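Local structure of dual specificity protein phosphatase 14 (Homo sapiens, 2WGP) at residues L120-L125 with I147-G152; C132-Y137 with P181-K186; I62-W67 with Y72-L77; C54-T59 with D90-K95; G24-I29 with R44-A49. The protein removes phosphate from tyrosine, serine and threonine residues of proteins, inactivating the MAP kinases ERK, JNK and p38 and dampening T-cell receptor signalling through TAB1. One frame throughout, in Å; residues are numbered along the deposited sequence.

Contact 1. Residues L120-L125 with I147-G152; sequences LCIAYL and IRPNVG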
# COMPACT_ATOMS: atom_id res chain seq x y z
N LEU A 120 -14.70 19.67 -11.30
CA LEU A 120 -14.43 21.10 -11.26
C LEU A 120 -15.71 21.93 -11.27
O LEU A 120 -15.79 22.95 -10.55
CB LEU A 120 -13.52 21.48 -12.43
CG LEU A 120 -12.10 20.90 -12.39
CD1 LEU A 120 -11.41 21.15 -13.72
CD2 LEU A 120 -11.29 21.46 -11.17
N CYS A 121 -16.71 21.52 -12.06
CA CYS A 121 -18.03 22.19 -12.05
C CYS A 121 -18.72 22.07 -10.69
O CYS A 121 -19.28 23.06 -10.20
CB CYS A 121 -18.94 21.65 -13.16
SG CYS A 121 -18.38 22.05 -14.79
N ILE A 122 -18.65 20.89 -10.06
CA ILE A 122 -19.24 20.70 -8.73
C ILE A 122 -18.57 21.63 -7.71
O ILE A 122 -19.25 22.25 -6.87
CB ILE A 122 -19.16 19.21 -8.26
CG1 ILE A 122 -20.12 18.34 -9.08
CG2 ILE A 122 -19.50 19.09 -6.79
CD1 ILE A 122 -19.84 16.79 -9.01
N ALA A 123 -17.24 21.76 -7.80
CA ALA A 123 -16.51 22.62 -6.87
C ALA A 123 -16.95 24.09 -7.06
O ALA A 123 -17.18 24.81 -6.08
CB ALA A 123 -15.00 22.46 -7.07
N TYR A 124 -17.08 24.52 -8.32
CA TYR A 124 -17.56 25.87 -8.66
C TYR A 124 -18.96 26.18 -8.09
O TYR A 124 -19.18 27.23 -7.48
CB TYR A 124 -17.55 26.09 -10.19
CG TYR A 124 -18.32 27.31 -10.61
CD1 TYR A 124 -17.77 28.59 -10.47
CD2 TYR A 124 -19.64 27.20 -11.10
CE1 TYR A 124 -18.48 29.72 -10.83
CE2 TYR A 124 -20.37 28.33 -11.43
CZ TYR A 124 -19.79 29.59 -11.31
OH TYR A 124 -20.50 30.70 -11.67
N LEU A 125 -19.89 25.25 -8.29
CA LEU A 125 -21.25 25.38 -7.76
C LEU A 125 -21.28 25.55 -6.23
O LEU A 125 -22.03 26.38 -5.72
CB LEU A 125 -22.11 24.19 -8.18
CG LEU A 125 -22.51 24.06 -9.66
CD1 LEU A 125 -23.34 22.76 -9.84
CD2 LEU A 125 -23.29 25.29 -10.16
N ILE A 147 -22.30 11.68 -15.53
CA ILE A 147 -21.17 12.06 -14.66
C ILE A 147 -20.91 11.04 -13.56
O ILE A 147 -21.83 10.37 -13.05
CB ILE A 147 -21.24 13.52 -14.07
CG1 ILE A 147 -22.34 13.71 -13.00
CG2 ILE A 147 -21.32 14.53 -15.22
CD1 ILE A 147 -21.91 14.68 -11.88
N ARG A 148 -19.64 10.90 -13.25
CA ARG A 148 -19.14 9.88 -12.32
C ARG A 148 -17.69 10.21 -11.91
O ARG A 148 -16.75 9.57 -12.34
CB ARG A 148 -19.22 8.50 -12.97
CG ARG A 148 -19.04 7.36 -12.02
CD ARG A 148 -20.32 6.89 -11.45
NE ARG A 148 -20.15 5.71 -10.63
CZ ARG A 148 -21.13 5.11 -9.95
NH1 ARG A 148 -22.34 5.62 -9.94
NH2 ARG A 148 -20.87 3.98 -9.27
N PRO A 149 -17.51 11.24 -11.07
CA PRO A 149 -16.17 11.55 -10.58
C PRO A 149 -15.54 10.33 -9.94
O PRO A 149 -16.23 9.49 -9.34
CB PRO A 149 -16.44 12.62 -9.53
CG PRO A 149 -17.68 13.32 -10.03
CD PRO A 149 -18.52 12.19 -10.56
N ASN A 150 -14.24 10.18 -10.11
CA ASN A 150 -13.60 9.00 -9.57
C ASN A 150 -13.57 9.09 -8.03
O ASN A 150 -13.87 10.14 -7.49
CB ASN A 150 -12.24 8.75 -10.23
CG ASN A 150 -11.16 9.68 -9.76
OD1 ASN A 150 -10.93 9.83 -8.56
ND2 ASN A 150 -10.44 10.25 -10.71
N VAL A 151 -13.27 8.01 -7.32
CA VAL A 151 -13.41 8.06 -5.84
C VAL A 151 -12.43 9.01 -5.14
O VAL A 151 -12.78 9.57 -4.09
CB VAL A 151 -13.38 6.66 -5.19
CG1 VAL A 151 -14.63 5.86 -5.66
CG2 VAL A 151 -12.04 5.94 -5.50
N GLY A 152 -11.24 9.19 -5.71
CA GLY A 152 -10.27 10.16 -5.17
C GLY A 152 -10.74 11.59 -5.31
O GLY A 152 -10.63 12.42 -4.37
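Ile122 sits in a regular run of helix, Leu120-Leu125, and faces Ile147 and Pro149 of an extended piece of chain that becomes helical at Val151. The helical run is held by bonds such as Tyr124 N to Leu120 O. No hydrogen bond joins the two segments. The contact is small, apolar and buried, and one methyl group of the helix carries it. In Ile122 the CG1 branch lies beside the backbone N, and the extended second torsion (chi2 163°) sends CD1 out from the helix. This CD1 meets Ile147 CD1 at 4.1 Å, end methyl to end methyl, with the two side chains running at a slant to each other. It also touches Pro149 CG at 4.2 Å, so the proline ring is met at its outer carbon. Ile147 reaches the site in a less relaxed shape. Its CG1 stands between the backbone N and the carbonyl carbon (chi1 70°), and chi2 is 144°, well off a fully staggered value. The helix is the one that follows the phosphatase signature loop, whose Cys110 forms the phosphocysteine intermediate. The side chains of Ile147 and Cys110 are about 8 Å apart. The extended chain runs close to that loop: Arg148 makes backbone hydrogen bonds with Val114, and Asn150 N bonds to Ser115 OG. Asn150 also caps helix 151-165, with OD1 accepting from Phe153 N and ND2 bonded to Asp79 OD1. On the helix side, Ile122 also packs on Leu133 and Ala136 of helix 133-143.

Contact 2. Residues C132-Y137 with P181-K186; sequences CLLEAY and PDVYEK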
# COMPACT_ATOMS: atom_id res chain seq x y z
N CYS A 132 -24.58 22.83 -1.16
CA CYS A 132 -23.77 21.78 -0.59
C CYS A 132 -23.37 20.77 -1.68
O CYS A 132 -23.88 20.80 -2.82
CB CYS A 132 -24.51 21.07 0.55
SG CYS A 132 -25.92 20.06 0.05
N LEU A 133 -22.46 19.88 -1.32
CA LEU A 133 -21.90 18.92 -2.26
C LEU A 133 -22.98 17.99 -2.85
O LEU A 133 -22.97 17.72 -4.06
CB LEU A 133 -20.82 18.09 -1.59
CG LEU A 133 -20.15 16.99 -2.39
CD1 LEU A 133 -19.62 17.53 -3.74
CD2 LEU A 133 -19.01 16.40 -1.55
N LEU A 134 -23.91 17.51 -2.02
CA LEU A 134 -24.98 16.64 -2.53
C LEU A 134 -25.83 17.40 -3.57
O LEU A 134 -26.12 16.86 -4.65
CB LEU A 134 -25.84 16.11 -1.38
CG LEU A 134 -27.01 15.22 -1.77
CD1 LEU A 134 -26.56 13.99 -2.60
CD2 LEU A 134 -27.84 14.81 -0.51
N GLU A 135 -26.20 18.64 -3.26
CA GLU A 135 -27.00 19.44 -4.19
C GLU A 135 -26.23 19.74 -5.49
O GLU A 135 -26.82 19.72 -6.56
CB GLU A 135 -27.42 20.79 -3.58
CG GLU A 135 -28.35 20.77 -2.41
CD GLU A 135 -28.62 22.22 -1.84
OE1 GLU A 135 -27.76 22.82 -1.10
OE2 GLU A 135 -29.72 22.75 -2.13
N ALA A 136 -24.94 20.04 -5.36
CA ALA A 136 -24.07 20.38 -6.49
C ALA A 136 -23.93 19.17 -7.44
O ALA A 136 -24.04 19.31 -8.64
CB ALA A 136 -22.68 20.87 -5.98
N TYR A 137 -23.71 17.99 -6.86
CA TYR A 137 -23.75 16.73 -7.61
C TYR A 137 -25.08 16.53 -8.33
O TYR A 137 -25.10 16.30 -9.54
CB TYR A 137 -23.41 15.56 -6.66
CG TYR A 137 -23.52 14.19 -7.28
CD1 TYR A 137 -22.62 13.77 -8.26
CD2 TYR A 137 -24.52 13.33 -6.88
CE1 TYR A 137 -22.74 12.48 -8.84
CE2 TYR A 137 -24.65 12.07 -7.43
CZ TYR A 137 -23.77 11.64 -8.39
OH TYR A 137 -23.93 10.38 -8.91
N PRO A 181 -18.29 7.22 -2.54
CA PRO A 181 -19.26 8.10 -1.91
C PRO A 181 -20.61 7.41 -1.72
O PRO A 181 -21.06 6.61 -2.57
CB PRO A 181 -19.38 9.27 -2.90
CG PRO A 181 -18.99 8.65 -4.24
CD PRO A 181 -17.92 7.67 -3.90
N ASP A 182 -21.28 7.74 -0.62
CA ASP A 182 -22.59 7.14 -0.33
C ASP A 182 -23.61 7.25 -1.47
O ASP A 182 -24.43 6.34 -1.63
CB ASP A 182 -23.18 7.59 1.02
CG ASP A 182 -23.21 9.11 1.23
OD1 ASP A 182 -23.26 9.90 0.27
OD2 ASP A 182 -23.24 9.51 2.41
N VAL A 183 -23.56 8.33 -2.26
CA VAL A 183 -24.47 8.49 -3.40
C VAL A 183 -24.37 7.34 -4.41
O VAL A 183 -25.39 6.92 -4.97
CB VAL A 183 -24.32 9.86 -4.12
CG1 VAL A 183 -24.88 11.01 -3.21
CG2 VAL A 183 -22.89 10.14 -4.54
N TYR A 184 -23.18 6.80 -4.62
CA TYR A 184 -22.99 5.67 -5.54
C TYR A 184 -23.60 4.39 -4.96
O TYR A 184 -24.17 3.59 -5.69
CB TYR A 184 -21.52 5.42 -5.83
CG TYR A 184 -20.83 6.45 -6.72
CD1 TYR A 184 -21.50 7.58 -7.21
CD2 TYR A 184 -19.48 6.29 -7.05
CE1 TYR A 184 -20.85 8.51 -7.99
CE2 TYR A 184 -18.82 7.20 -7.82
CZ TYR A 184 -19.50 8.32 -8.29
OH TYR A 184 -18.86 9.25 -9.09
N GLU A 185 -23.45 4.20 -3.65
CA GLU A 185 -24.05 3.03 -3.00
C GLU A 185 -25.58 3.13 -3.11
O GLU A 185 -26.25 2.15 -3.44
CB GLU A 185 -23.58 2.96 -1.55
CG GLU A 185 -23.70 1.60 -0.92
CD GLU A 185 -25.07 1.33 -0.34
OE1 GLU A 185 -25.78 2.33 -0.09
OE2 GLU A 185 -25.43 0.15 -0.11
N LYS A 186 -26.12 4.31 -2.81
CA LYS A 186 -27.56 4.55 -2.89
C LYS A 186 -28.12 4.28 -4.30
O LYS A 186 -29.14 3.62 -4.44
CB LYS A 186 -27.91 5.95 -2.38
CG LYS A 186 -27.64 6.10 -0.87
CD LYS A 186 -27.77 7.52 -0.37
CE LYS A 186 -27.70 7.57 1.14
NZ LYS A 186 -28.14 8.88 1.68
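Tyr137 and Leu134 of helix 133-143 meet Val183 and Tyr184 of helix 182-188. The axes of the short segments 133-137 and 182-186 stay 12.5 Å apart and their directions differ by 56°, so side chains bridge the gap. Tyr137 does most of this. Its CB sets out toward the other helix, and CG lies anti to the backbone N (chi1 176°), which carries the ring across. Along the ring, Tyr137 CE2 meets Val183 CG2 at 3.9 Å. Further on, Tyr137 CZ is 4.3 Å from Tyr184 CE1. At the tip, Tyr137 OH comes to the edge of the Tyr184 ring, 3.7 Å from Tyr184 CE1, and hydrogen-bonds to Glu187 OE1. Pro181 CG covers one face of the Tyr184 ring. Val183 CG1 is 3.5 Å from Leu134 CD1, a tight fit. At the start of helix 133-143, Cys132 and Glu135 form a capping box: Cys132 N bonds to Glu135 OE1 at 3.2 Å, while the return bond from Glu135 N to Cys132 SG is weak. Trp154 of helix 151-165 meets both tyrosine rings, Leu133 packs on Met126 of helix 116-129, and Pro181 ends the hairpin of strands 172-175 and 178-181, touching Met172.

Contact 3. Residues I62-W67 with Y72-L77; sequences IPNFNW and YVKVPL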
# COMPACT_ATOMS: atom_id res chain seq x y z
N ILE A 62 -5.27 15.92 -24.14
CA ILE A 62 -5.87 16.64 -25.27
C ILE A 62 -5.21 18.02 -25.41
O ILE A 62 -5.26 18.84 -24.49
CB ILE A 62 -7.40 16.84 -25.10
CG1 ILE A 62 -8.08 15.50 -24.83
CG2 ILE A 62 -8.01 17.58 -26.34
CD1 ILE A 62 -9.63 15.58 -24.77
N PRO A 63 -4.58 18.29 -26.57
CA PRO A 63 -4.01 19.64 -26.83
C PRO A 63 -5.10 20.69 -27.11
O PRO A 63 -6.10 20.37 -27.72
CB PRO A 63 -3.13 19.45 -28.07
CG PRO A 63 -3.20 17.96 -28.40
CD PRO A 63 -4.34 17.37 -27.69
N ASN A 64 -4.90 21.93 -26.67
CA ASN A 64 -5.87 23.01 -26.99
C ASN A 64 -5.90 23.20 -28.48
O ASN A 64 -4.83 23.25 -29.12
CB ASN A 64 -5.47 24.34 -26.34
CG ASN A 64 -5.51 24.30 -24.82
OD1 ASN A 64 -6.27 23.55 -24.23
ND2 ASN A 64 -4.70 25.14 -24.19
N PHE A 65 -7.09 23.31 -29.05
CA PHE A 65 -7.18 23.53 -30.49
C PHE A 65 -6.68 24.92 -30.83
O PHE A 65 -6.19 25.15 -31.92
CB PHE A 65 -8.60 23.31 -31.02
CG PHE A 65 -8.64 23.04 -32.51
CD1 PHE A 65 -8.54 21.73 -32.99
CD2 PHE A 65 -8.72 24.09 -33.42
CE1 PHE A 65 -8.54 21.48 -34.39
CE2 PHE A 65 -8.73 23.85 -34.80
CZ PHE A 65 -8.65 22.55 -35.29
N ASN A 66 -6.81 25.84 -29.89
CA ASN A 66 -6.40 27.24 -30.05
C ASN A 66 -7.12 28.11 -31.09
O ASN A 66 -6.49 28.87 -31.81
CB ASN A 66 -4.87 27.32 -30.28
CG ASN A 66 -4.29 28.64 -29.80
OD1 ASN A 66 -4.83 29.28 -28.89
ND2 ASN A 66 -3.18 29.07 -30.41
N TRP A 67 -8.43 28.06 -31.16
CA TRP A 67 -9.14 29.03 -32.00
C TRP A 67 -8.93 30.43 -31.42
O TRP A 67 -8.95 30.60 -30.19
CB TRP A 67 -10.62 28.75 -32.02
CG TRP A 67 -11.04 27.52 -32.70
CD1 TRP A 67 -11.47 26.38 -32.11
CD2 TRP A 67 -11.15 27.32 -34.11
NE1 TRP A 67 -11.84 25.46 -33.06
CE2 TRP A 67 -11.65 26.01 -34.31
CE3 TRP A 67 -10.88 28.11 -35.24
CZ2 TRP A 67 -11.87 25.46 -35.58
CZ3 TRP A 67 -11.10 27.57 -36.51
CH2 TRP A 67 -11.59 26.26 -36.67
N TYR A 72 -8.05 30.20 -23.64
CA TYR A 72 -7.85 28.80 -23.23
C TYR A 72 -7.12 28.73 -21.90
O TYR A 72 -6.13 29.46 -21.69
CB TYR A 72 -7.04 28.03 -24.27
CG TYR A 72 -7.79 27.70 -25.52
CD1 TYR A 72 -7.93 28.64 -26.54
CD2 TYR A 72 -8.36 26.44 -25.71
CE1 TYR A 72 -8.61 28.34 -27.68
CE2 TYR A 72 -9.06 26.15 -26.84
CZ TYR A 72 -9.19 27.10 -27.84
OH TYR A 72 -9.87 26.81 -28.99
N VAL A 73 -7.58 27.82 -21.03
CA VAL A 73 -6.93 27.51 -19.75
C VAL A 73 -6.71 25.99 -19.66
O VAL A 73 -7.64 25.22 -19.70
CB VAL A 73 -7.78 27.96 -18.54
CG1 VAL A 73 -7.07 27.61 -17.22
CG2 VAL A 73 -8.09 29.47 -18.63
N LYS A 74 -5.45 25.58 -19.57
CA LYS A 74 -5.09 24.17 -19.48
C LYS A 74 -4.92 23.79 -18.02
O LYS A 74 -4.17 24.44 -17.28
CB LYS A 74 -3.78 23.96 -20.23
CG LYS A 74 -3.19 22.55 -20.22
CD LYS A 74 -3.80 21.70 -21.33
CE LYS A 74 -2.87 20.59 -21.74
NZ LYS A 74 -3.37 19.85 -22.91
N VAL A 75 -5.62 22.74 -17.60
CA VAL A 75 -5.51 22.13 -16.28
C VAL A 75 -5.01 20.67 -16.50
O VAL A 75 -5.81 19.76 -16.69
CB VAL A 75 -6.87 22.19 -15.55
CG1 VAL A 75 -6.87 21.41 -14.23
CG2 VAL A 75 -7.27 23.66 -15.35
N PRO A 76 -3.67 20.47 -16.47
CA PRO A 76 -3.13 19.23 -17.01
C PRO A 76 -3.10 18.08 -16.01
O PRO A 76 -2.02 17.68 -15.53
CB PRO A 76 -1.72 19.64 -17.47
CG PRO A 76 -1.33 20.71 -16.56
CD PRO A 76 -2.59 21.44 -16.19
N LEU A 77 -4.28 17.50 -15.81
CA LEU A 77 -4.53 16.38 -14.91
C LEU A 77 -4.94 15.13 -15.68
O LEU A 77 -5.57 15.23 -16.72
CB LEU A 77 -5.75 16.71 -14.03
CG LEU A 77 -5.69 17.90 -13.07
CD1 LEU A 77 -7.14 18.40 -12.79
CD2 LEU A 77 -4.95 17.51 -11.81
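Tyr72 OH accepts a hydrogen bond from Trp67 N at 2.9 Å, with an N-H...O angle of 149°. Asn66 N lies 3.3 Å from the same OH, so two successive backbone nitrogens lie near the hydroxyl. Trp67 O comes to the edge of the Tyr72 ring, in its plane, 3.4 Å from Tyr72 CE1. Asn64 slides past the ring in the opposite direction, meeting it obliquely. Its CB is 3.6 Å from Tyr72 CD2, and its amide plane is tilted 34° from the ring. The amide is fixed from beyond the contact, since Asn64 OD1 accepts from Asn57 ND2. Lys74 points the same way as Tyr72, two residues on. A bend at its second torsion (chi2 85°) lifts the chain toward the loop, where NZ stands 2.7 Å from Ile62 O; NZ also makes a weak hydrogen bond to Ile60 O. Within the loop, Phe65 CD2 rests on one face of the Trp67 indole, toward its rim, and Trp67 NE1 bonds to Ser42 O. The loop is the helix-free link between two parallel neighbours of the central sheet, strands 54-57 and 71-74. It lies over one face of an outermost strand of the sheet, 71-74. From the other face of that strand's chain, Val73 and Val75 pack on Lys95 and Val92 of helix 89-101.

Contact 4. Residues C54-T59 with D90-K95; sequences CIVNAT and DTVADK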
# COMPACT_ATOMS: atom_id res chain seq x y z
N CYS A 54 -14.45 31.27 -23.06
CA CYS A 54 -13.33 30.69 -22.35
C CYS A 54 -13.46 29.18 -22.30
O CYS A 54 -14.55 28.64 -22.00
CB CYS A 54 -13.27 31.24 -20.94
SG CYS A 54 -11.92 30.60 -19.93
N ILE A 55 -12.37 28.50 -22.66
CA ILE A 55 -12.30 27.04 -22.61
C ILE A 55 -11.26 26.59 -21.58
O ILE A 55 -10.05 26.91 -21.70
CB ILE A 55 -11.95 26.41 -23.99
CG1 ILE A 55 -12.98 26.82 -25.06
CG2 ILE A 55 -11.88 24.88 -23.91
CD1 ILE A 55 -12.62 26.34 -26.49
N VAL A 56 -11.74 25.86 -20.57
CA VAL A 56 -10.91 25.19 -19.58
C VAL A 56 -10.75 23.74 -20.00
O VAL A 56 -11.68 22.92 -19.93
CB VAL A 56 -11.51 25.28 -18.14
CG1 VAL A 56 -10.62 24.56 -17.17
CG2 VAL A 56 -11.67 26.73 -17.70
N ASN A 57 -9.55 23.43 -20.44
CA ASN A 57 -9.18 22.09 -20.86
C ASN A 57 -8.59 21.32 -19.67
O ASN A 57 -7.40 21.46 -19.38
CB ASN A 57 -8.20 22.18 -22.03
CG ASN A 57 -7.73 20.85 -22.50
OD1 ASN A 57 -8.16 19.81 -21.98
ND2 ASN A 57 -6.83 20.84 -23.48
N ALA A 58 -9.44 20.56 -18.98
CA ALA A 58 -9.04 19.77 -17.80
C ALA A 58 -8.47 18.40 -18.16
O ALA A 58 -8.89 17.36 -17.62
CB ALA A 58 -10.20 19.63 -16.81
N THR A 59 -7.53 18.38 -19.10
CA THR A 59 -6.83 17.16 -19.48
C THR A 59 -5.38 17.44 -19.74
O THR A 59 -5.02 18.57 -20.13
CB THR A 59 -7.38 16.52 -20.78
OG1 THR A 59 -6.89 17.24 -21.93
CG2 THR A 59 -8.91 16.49 -20.78
N ASP A 90 -10.22 26.24 -6.46
CA ASP A 90 -10.35 27.70 -6.33
C ASP A 90 -9.98 28.41 -7.63
O ASP A 90 -10.71 29.28 -8.08
CB ASP A 90 -9.49 28.25 -5.17
CG ASP A 90 -10.10 27.97 -3.80
OD1 ASP A 90 -9.34 27.62 -2.86
OD2 ASP A 90 -11.34 28.10 -3.66
N THR A 91 -8.88 28.01 -8.26
CA THR A 91 -8.42 28.74 -9.44
C THR A 91 -9.39 28.60 -10.62
O THR A 91 -9.69 29.60 -11.30
CB THR A 91 -6.96 28.39 -9.81
OG1 THR A 91 -6.87 27.01 -10.12
CG2 THR A 91 -6.00 28.71 -8.62
N VAL A 92 -9.95 27.41 -10.84
CA VAL A 92 -10.90 27.21 -11.94
C VAL A 92 -12.25 27.86 -11.60
O VAL A 92 -12.86 28.50 -12.45
CB VAL A 92 -11.06 25.71 -12.38
CG1 VAL A 92 -12.22 25.50 -13.36
CG2 VAL A 92 -9.75 25.17 -13.00
N ALA A 93 -12.71 27.66 -10.36
CA ALA A 93 -13.95 28.27 -9.90
C ALA A 93 -13.88 29.81 -9.99
O ALA A 93 -14.81 30.45 -10.48
CB ALA A 93 -14.28 27.80 -8.49
N ASP A 94 -12.77 30.38 -9.56
CA ASP A 94 -12.53 31.83 -9.70
C ASP A 94 -12.53 32.29 -11.17
O ASP A 94 -13.06 33.36 -11.48
CB ASP A 94 -11.22 32.22 -9.02
CG ASP A 94 -11.29 32.11 -7.51
OD1 ASP A 94 -12.39 31.83 -6.96
OD2 ASP A 94 -10.24 32.33 -6.86
N LYS A 95 -11.95 31.50 -12.06
CA LYS A 95 -11.93 31.82 -13.50
C LYS A 95 -13.34 31.81 -14.12
O LYS A 95 -13.73 32.77 -14.81
CB LYS A 95 -10.99 30.88 -14.26
CG LYS A 95 -10.89 31.19 -15.76
CD LYS A 95 -10.43 32.61 -16.03
CE LYS A 95 -10.13 32.87 -17.49
NZ LYS A 95 -9.64 34.31 -17.68
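Cys54 and Val56 meet Val92 and Lys95 without any ring or amide between them; the flat group of the strand, the Asn57 amide, is turned to the other side. Its OD1 accepts from Thr59 OG1 at 2.9 Å, with the donor tilted 18° from the carbonyl plane, and takes a weak second bond from Thr59 N. Its ND2 bonds to Ile62 O. The setting is the alpha/beta fold of the phosphatase domain, with helix 89-101 laid on one face of the central sheet and strand 54-57 inside that sheet. Residues at alternate positions of the strand, Cys54 and Val56, look toward the helix. Val92, one turn of helix before Lys95, faces Val56, and their CG1 methyls are 4.2 Å apart. Val56 also packs on Thr106 of the adjacent strand 106-109 and on Val75. Nearer the start of the strand the lining changes. Lys95 uses its aliphatic part as the apolar surface, bent at the second torsion (chi2 58°), and its charged end goes on to a salt bridge with Glu71 OE1. One bond short of the charged NZ, Lys95 CE lies 3.8 Å from Cys54 SG.

Contact 5. Residues G24-I29 with R44-A49; sequences GGIAQI and RHLLQA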
# COMPACT_ATOMS: atom_id res chain seq x y z
N GLY A 24 -24.97 16.19 -28.29
CA GLY A 24 -24.21 15.16 -27.56
C GLY A 24 -22.84 15.70 -27.14
O GLY A 24 -22.17 16.36 -27.92
N GLY A 25 -22.44 15.41 -25.91
CA GLY A 25 -21.14 15.78 -25.39
C GLY A 25 -21.00 17.17 -24.79
O GLY A 25 -19.91 17.54 -24.44
N ILE A 26 -22.10 17.93 -24.68
CA ILE A 26 -22.09 19.22 -23.98
C ILE A 26 -23.41 19.42 -23.20
O ILE A 26 -24.49 18.97 -23.62
CB ILE A 26 -21.84 20.41 -24.96
CG1 ILE A 26 -21.68 21.76 -24.20
CG2 ILE A 26 -22.98 20.47 -26.02
CD1 ILE A 26 -20.94 22.86 -24.98
N ALA A 27 -23.29 20.01 -22.02
CA ALA A 27 -24.45 20.28 -21.16
C ALA A 27 -24.26 21.63 -20.51
O ALA A 27 -23.15 21.94 -20.05
CB ALA A 27 -24.61 19.21 -20.09
N GLN A 28 -25.34 22.40 -20.43
CA GLN A 28 -25.32 23.65 -19.69
C GLN A 28 -25.60 23.41 -18.21
O GLN A 28 -26.57 22.72 -17.85
CB GLN A 28 -26.36 24.62 -20.25
CG GLN A 28 -26.14 26.03 -19.75
CD GLN A 28 -26.95 27.04 -20.52
OE1 GLN A 28 -27.79 26.69 -21.34
NE2 GLN A 28 -26.69 28.32 -20.27
N ILE A 29 -24.75 23.98 -17.36
CA ILE A 29 -24.88 23.90 -15.88
C ILE A 29 -25.46 25.18 -15.30
O ILE A 29 -26.37 25.15 -14.47
CB ILE A 29 -23.50 23.59 -15.20
CG1 ILE A 29 -22.84 22.34 -15.83
CG2 ILE A 29 -23.64 23.42 -13.66
CD1 ILE A 29 -23.77 21.14 -16.13
N ARG A 44 -16.04 25.19 -33.11
CA ARG A 44 -16.13 26.63 -32.96
C ARG A 44 -17.57 27.14 -33.03
O ARG A 44 -18.01 27.87 -32.16
CB ARG A 44 -15.23 27.29 -34.04
CG ARG A 44 -15.18 28.82 -34.07
CD ARG A 44 -14.35 29.24 -35.29
NE ARG A 44 -14.55 30.62 -35.72
CZ ARG A 44 -15.63 31.08 -36.35
NH1 ARG A 44 -16.67 30.29 -36.64
NH2 ARG A 44 -15.68 32.37 -36.70
N HIS A 45 -18.31 26.71 -34.05
CA HIS A 45 -19.70 27.13 -34.23
C HIS A 45 -20.61 26.75 -33.07
O HIS A 45 -21.45 27.55 -32.68
CB HIS A 45 -20.29 26.52 -35.51
CG HIS A 45 -21.63 27.07 -35.87
ND1 HIS A 45 -21.80 28.21 -36.63
CD2 HIS A 45 -22.88 26.65 -35.55
CE1 HIS A 45 -23.09 28.47 -36.77
NE2 HIS A 45 -23.77 27.53 -36.13
N LEU A 46 -20.48 25.53 -32.56
CA LEU A 46 -21.27 25.05 -31.42
C LEU A 46 -21.01 25.90 -30.18
O LEU A 46 -21.95 26.28 -29.47
CB LEU A 46 -20.94 23.57 -31.13
CG LEU A 46 -21.73 22.84 -30.03
CD1 LEU A 46 -22.95 22.19 -30.63
CD2 LEU A 46 -20.86 21.78 -29.36
N LEU A 47 -19.75 26.21 -29.91
CA LEU A 47 -19.41 27.00 -28.74
C LEU A 47 -19.84 28.48 -28.88
O LEU A 47 -20.36 29.07 -27.93
CB LEU A 47 -17.91 26.90 -28.44
CG LEU A 47 -17.32 25.49 -28.23
CD1 LEU A 47 -15.87 25.63 -27.87
CD2 LEU A 47 -18.06 24.66 -27.17
N GLN A 48 -19.63 29.06 -30.07
CA GLN A 48 -20.11 30.43 -30.35
C GLN A 48 -21.62 30.55 -30.18
O GLN A 48 -22.11 31.53 -29.60
CB GLN A 48 -19.69 30.86 -31.77
CG GLN A 48 -18.20 31.12 -31.90
CD GLN A 48 -17.82 31.68 -33.27
OE1 GLN A 48 -18.22 31.16 -34.32
NE2 GLN A 48 -17.04 32.75 -33.25
N ALA A 49 -22.35 29.53 -30.62
CA ALA A 49 -23.80 29.47 -30.48
C ALA A 49 -24.23 29.56 -29.00
O ALA A 49 -25.31 30.04 -28.70
CB ALA A 49 -24.35 28.20 -31.11
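Ile26 touches two successive leucines of helix 44-49, one with its branch methyl CG2 and one with its end methyl CD1. Ile26 CG2 lies 4.2 Å from Leu46 CD2, and Ile26 CD1 lies 4.0 Å from Leu47 CD2. In the alpha/beta fold of this phosphatase, strand 26-28 is an outermost strand of the central sheet, and helix 44-49 covers the face away from helix 89-101. The contact is wholly apolar and partly buried. Ile26 and Leu46 pass each other in opposite directions, whereas Leu47 comes at an angle. The reach of Ile26 depends on its torsions: CG1 is anti to the backbone N (chi1 -174°), and with the extended second torsion this takes CD1 out to Leu47. Leu107 of strand 106-109 packs against both Ile26 and Leu47 from the sheet. Backbone hydrogen bonds of Gly25 with Arg37 and of Ala27 with Leu35 hold the strand to its antiparallel partner, 33-36. At the backbone angles of Gly25 a CB would press on the carbonyl O of Gly24. On the helix, Leu46 N is bonded to Asn43 OD1, and Gln48 N bonds to Arg44 O at 2.9 Å. On the far side of that turn, Gln48 NE2 lies over the centre of the Arg44 guanidinium, 3.7 Å above its plane.

From the N terminus, contact 5 closes first, bringing helix 44-49 back to the edge strand 26-28. Contact 4 then opens at strand 54-57 and closes at helix 89-101. Contact 3 opens and closes within that span, tying the loop after strand 54-57 to strand 71-74. Val73 pairs with Ile55 and Asn57, joining contacts 3 and 4, and Ile55 packs on Leu47 of contact 5. Contacts 1 and 2 cross, since 132-137 lies between the two segments of contact 1 and 181-186 lies beyond them. Contact 1 ties helix 116-129 to the loop before helix 151-165, and contact 2 ties helix 133-143 to the last helix, 182-188; they meet at Tyr184 and Pro149.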